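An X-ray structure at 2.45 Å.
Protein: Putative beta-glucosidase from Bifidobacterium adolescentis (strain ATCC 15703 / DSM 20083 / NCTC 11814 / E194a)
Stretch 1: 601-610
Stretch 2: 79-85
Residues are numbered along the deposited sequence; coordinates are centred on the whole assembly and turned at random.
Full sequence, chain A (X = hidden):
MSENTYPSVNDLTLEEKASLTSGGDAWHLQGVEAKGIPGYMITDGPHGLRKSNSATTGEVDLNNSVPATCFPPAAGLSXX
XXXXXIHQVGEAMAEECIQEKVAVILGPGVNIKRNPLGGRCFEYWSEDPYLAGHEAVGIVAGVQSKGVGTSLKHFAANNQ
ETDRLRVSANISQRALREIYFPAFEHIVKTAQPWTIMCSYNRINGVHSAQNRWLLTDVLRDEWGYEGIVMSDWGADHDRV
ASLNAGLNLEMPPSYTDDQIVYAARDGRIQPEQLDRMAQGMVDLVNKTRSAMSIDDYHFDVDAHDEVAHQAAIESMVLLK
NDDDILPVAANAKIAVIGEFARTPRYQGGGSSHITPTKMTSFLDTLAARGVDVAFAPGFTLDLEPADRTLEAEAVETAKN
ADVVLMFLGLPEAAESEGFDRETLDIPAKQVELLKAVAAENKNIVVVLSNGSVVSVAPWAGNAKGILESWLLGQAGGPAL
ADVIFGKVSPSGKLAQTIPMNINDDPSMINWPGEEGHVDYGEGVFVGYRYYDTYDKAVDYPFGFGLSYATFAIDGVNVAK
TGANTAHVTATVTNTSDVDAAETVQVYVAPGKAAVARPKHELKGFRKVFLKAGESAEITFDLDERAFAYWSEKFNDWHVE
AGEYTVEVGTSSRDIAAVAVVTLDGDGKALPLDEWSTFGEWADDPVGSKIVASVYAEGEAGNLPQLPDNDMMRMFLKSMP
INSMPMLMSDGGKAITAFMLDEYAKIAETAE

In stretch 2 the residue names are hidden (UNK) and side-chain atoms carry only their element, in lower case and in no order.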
# COMPACT_ATOMS: atom_id res chain seq x y z
N GLU A 601 1.68 -16.41 7.91
CA GLU A 601 1.16 -15.09 7.57
C GLU A 601 1.78 -14.05 8.49
O GLU A 601 1.99 -14.31 9.68
CB GLU A 601 -0.37 -15.05 7.68
CG GLU A 601 -1.11 -15.93 6.68
CD GLU A 601 -2.61 -15.75 6.74
OE1 GLU A 601 -3.06 -14.60 6.97
OE2 GLU A 601 -3.35 -16.74 6.53
N LEU A 602 2.09 -12.88 7.94
CA LEU A 602 2.67 -11.81 8.74
C LEU A 602 1.65 -11.29 9.75
O LEU A 602 0.54 -10.91 9.39
CB LEU A 602 3.12 -10.66 7.84
CG LEU A 602 3.74 -9.50 8.61
CD1 LEU A 602 5.17 -9.83 9.01
CD2 LEU A 602 3.68 -8.23 7.81
N LYS A 603 2.05 -11.26 11.03
CA LYS A 603 1.17 -10.81 12.11
C LYS A 603 1.80 -9.76 13.02
O LYS A 603 1.25 -9.46 14.08
CB LYS A 603 0.69 -12.00 12.95
CG LYS A 603 -0.25 -12.94 12.19
CD LYS A 603 -1.52 -12.21 11.72
CE LYS A 603 -2.48 -13.17 11.03
NZ LYS A 603 -3.75 -12.50 10.63
N GLY A 604 2.95 -9.20 12.64
CA GLY A 604 3.56 -8.13 13.41
C GLY A 604 4.93 -7.74 12.90
O GLY A 604 5.61 -8.56 12.27
N PHE A 605 5.33 -6.49 13.13
CA PHE A 605 6.66 -6.05 12.72
C PHE A 605 7.05 -4.82 13.52
O PHE A 605 6.20 -4.10 14.05
CB PHE A 605 6.74 -5.78 11.21
CG PHE A 605 5.81 -4.69 10.72
CD1 PHE A 605 6.22 -3.37 10.71
CD2 PHE A 605 4.55 -5.01 10.24
CE1 PHE A 605 5.36 -2.37 10.26
CE2 PHE A 605 3.70 -4.02 9.78
CZ PHE A 605 4.11 -2.70 9.79
N ARG A 606 8.36 -4.60 13.61
CA ARG A 606 8.92 -3.46 14.33
C ARG A 606 10.24 -3.07 13.68
O ARG A 606 11.14 -3.91 13.54
CB ARG A 606 9.14 -3.78 15.80
CG ARG A 606 9.58 -2.57 16.57
CD ARG A 606 8.61 -1.38 16.41
NE ARG A 606 9.01 -0.25 17.25
CZ ARG A 606 8.47 0.96 17.19
NH1 ARG A 606 7.51 1.22 16.32
NH2 ARG A 606 8.91 1.94 17.99
N LYS A 607 10.37 -1.82 13.27
CA LYS A 607 11.62 -1.28 12.74
C LYS A 607 12.36 -0.58 13.86
O LYS A 607 11.77 0.21 14.60
CB LYS A 607 11.37 -0.32 11.57
CG LYS A 607 12.65 0.07 10.81
CD LYS A 607 12.31 0.86 9.56
CE LYS A 607 13.49 0.95 8.61
NZ LYS A 607 13.07 1.54 7.32
N VAL A 608 13.65 -0.87 13.99
CA VAL A 608 14.48 -0.36 15.07
C VAL A 608 15.75 0.25 14.48
O VAL A 608 16.46 -0.42 13.72
CB VAL A 608 14.84 -1.46 16.09
CG1 VAL A 608 15.55 -0.86 17.27
CG2 VAL A 608 13.60 -2.20 16.53
N PHE A 609 16.03 1.49 14.84
CA PHE A 609 17.26 2.17 14.44
C PHE A 609 18.29 1.94 15.54
O PHE A 609 18.06 2.30 16.70
CB PHE A 609 16.99 3.66 14.22
CG PHE A 609 15.83 3.93 13.29
CD1 PHE A 609 14.52 3.91 13.76
CD2 PHE A 609 16.04 4.18 11.94
CE1 PHE A 609 13.45 4.15 12.91
CE2 PHE A 609 14.97 4.42 11.08
CZ PHE A 609 13.68 4.41 11.57
N LEU A 610 19.42 1.34 15.18
CA LEU A 610 20.45 0.96 16.14
C LEU A 610 21.81 1.43 15.67
O LEU A 610 22.20 1.18 14.53
CB LEU A 610 20.48 -0.56 16.34
CG LEU A 610 19.24 -1.21 16.94
CD1 LEU A 610 19.35 -2.72 16.83
CD2 LEU A 610 19.09 -0.79 18.39
N UNK A 79 8.14 0.19 1.51
CA UNK A 79 9.39 -0.47 1.87
C UNK A 79 9.89 -0.06 3.24
O UNK A 79 10.79 -0.73 3.78
c UNK A 79 10.45 -0.16 0.81
o UNK A 79 9.97 -0.46 -0.50
N UNK A 80 9.36 1.01 3.82
CA UNK A 80 9.86 1.54 5.08
C UNK A 80 9.44 0.72 6.29
O UNK A 80 10.18 0.66 7.28
c UNK A 80 9.39 2.98 5.27
o UNK A 80 7.97 3.01 5.39
N UNK A 81 8.26 0.09 6.25
CA UNK A 81 7.70 -0.62 7.40
C UNK A 81 7.72 0.27 8.65
O UNK A 81 7.97 -0.19 9.76
c UNK A 81 7.97 -4.90 5.37
c UNK A 81 7.66 -6.24 5.13
c UNK A 81 7.95 -4.34 6.66
n UNK A 81 8.32 -3.90 4.50
c UNK A 81 8.53 -2.74 5.20
c UNK A 81 8.30 -2.95 6.54
c UNK A 81 7.32 -6.49 7.50
c UNK A 81 7.61 -5.16 7.74
c UNK A 81 8.44 -1.94 7.65
c UNK A 81 7.34 -7.01 6.20
N UNK A 82 7.46 1.56 8.45
CA UNK A 82 7.67 2.59 9.46
C UNK A 82 6.41 3.42 9.60
O UNK A 82 6.28 4.49 8.99
c UNK A 82 8.87 3.48 9.11
c UNK A 82 9.31 4.36 10.27
o UNK A 82 8.56 4.57 11.23
n UNK A 82 10.53 4.87 10.19
N UNK A 83 5.44 2.95 10.40
CA UNK A 83 4.20 3.73 10.57
C UNK A 83 4.43 5.13 11.11
O UNK A 83 3.71 6.05 10.72
c UNK A 83 3.38 2.87 11.54
c UNK A 83 5.36 1.63 11.03
c UNK A 83 3.90 1.47 11.31
N UNK A 84 5.42 5.32 11.98
CA UNK A 84 5.65 6.65 12.51
C UNK A 84 6.09 7.61 11.41
O UNK A 84 5.60 8.74 11.33
o UNK A 84 5.90 3.60 15.63
c UNK A 84 6.70 6.60 13.63
c UNK A 84 6.41 4.34 14.76
c UNK A 84 6.27 5.85 14.90
o UNK A 84 7.04 3.88 13.79
N UNK A 85 6.96 7.16 10.51
CA UNK A 85 7.38 8.01 9.40
C UNK A 85 6.22 8.27 8.44
O UNK A 85 6.06 9.39 7.94
c UNK A 85 10.04 7.12 6.67
c UNK A 85 8.55 7.37 8.66
c UNK A 85 8.98 7.99 7.33
c UNK A 85 9.50 9.39 7.55
O HOH W 1 13.31 1.46 4.48
O HOH W 2 7.91 -0.11 12.71

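Position 79 has two side-chain atoms, one carbon and then one oxygen. Neither touches stretch 1. A single oxygen on CB, with no second branch, is a serine: S79. Its CB points away from stretch 1, and its OG is hydrogen-bonded elsewhere in the structure. Water 1 donates a weak hydrogen bond to S79 O (3.4 Å) and accepts another weak one from K607 NZ (2.9 Å).

Position 80 again has one carbon and one oxygen. The carbon, its CB, lies 4.5 Å from K607 NZ. It is also a serine, S80. The hydrogen bond is to the backbone: K607 NZ donates to S80 O at 3.0 Å. S80 OG accepts a weak hydrogen bond from the backbone N of position 82 (3.4 Å).

Position 81 has one carbon leading to fused five- and six-membered rings with eight carbons and one nitrogen. Its CB points toward the strand. One carbon of the six-membered ring is 3.5 Å from F605 CG, and another is 4.0 Å from L602 CD2. Only tryptophan has this indole: W81. These atoms are CE3 and CZ3. The edge of the six-membered ring meets the face of F605, with centroids 5.1 Å apart and planes at 74°.

Position 82 has two carbons, the second carrying one oxygen and one nitrogen. The nitrogen sits 3.5 Å from F609 CZ, at the edge of the phenyl ring. This short amide is asparagine, N82. N82 is the N-cap of a helix: its OD1 accepts from the backbone N of position 85 at 3.1 Å.

Position 83 has three carbons that close a ring onto the backbone N. The carbon bonded to that N lies 4.1 Å from F605 CE1, near the plane of the phenyl ring. This is proline, P83, in the first turn of the helix.

Position 84 has three carbons, the third carrying two oxygens. One oxygen lies 3.0 Å from R606 NH1. A carboxylate at this length is glutamate, E84. The oxygen is OE2; it accepts from R606 NH1, and the pair is a salt bridge.

Position 85 has four carbons, forked at the second. It makes no contact with stretch 1. This is leucine, L85. Its backbone N donates to N82 OD1, the capping bond.

The contact joins a strand to a loop that leads into a helix. F605 and L602 pack against W81, and P83 adds to the apolar patch. K607 reaches the loop backbone with its amine, while water 2 bridges K607 N and W81 O, at 3.0 Å from each. R606 is exposed; its CB points away, but its end comes back to E84.

Stretch 2 (79-85) SSWNPEL
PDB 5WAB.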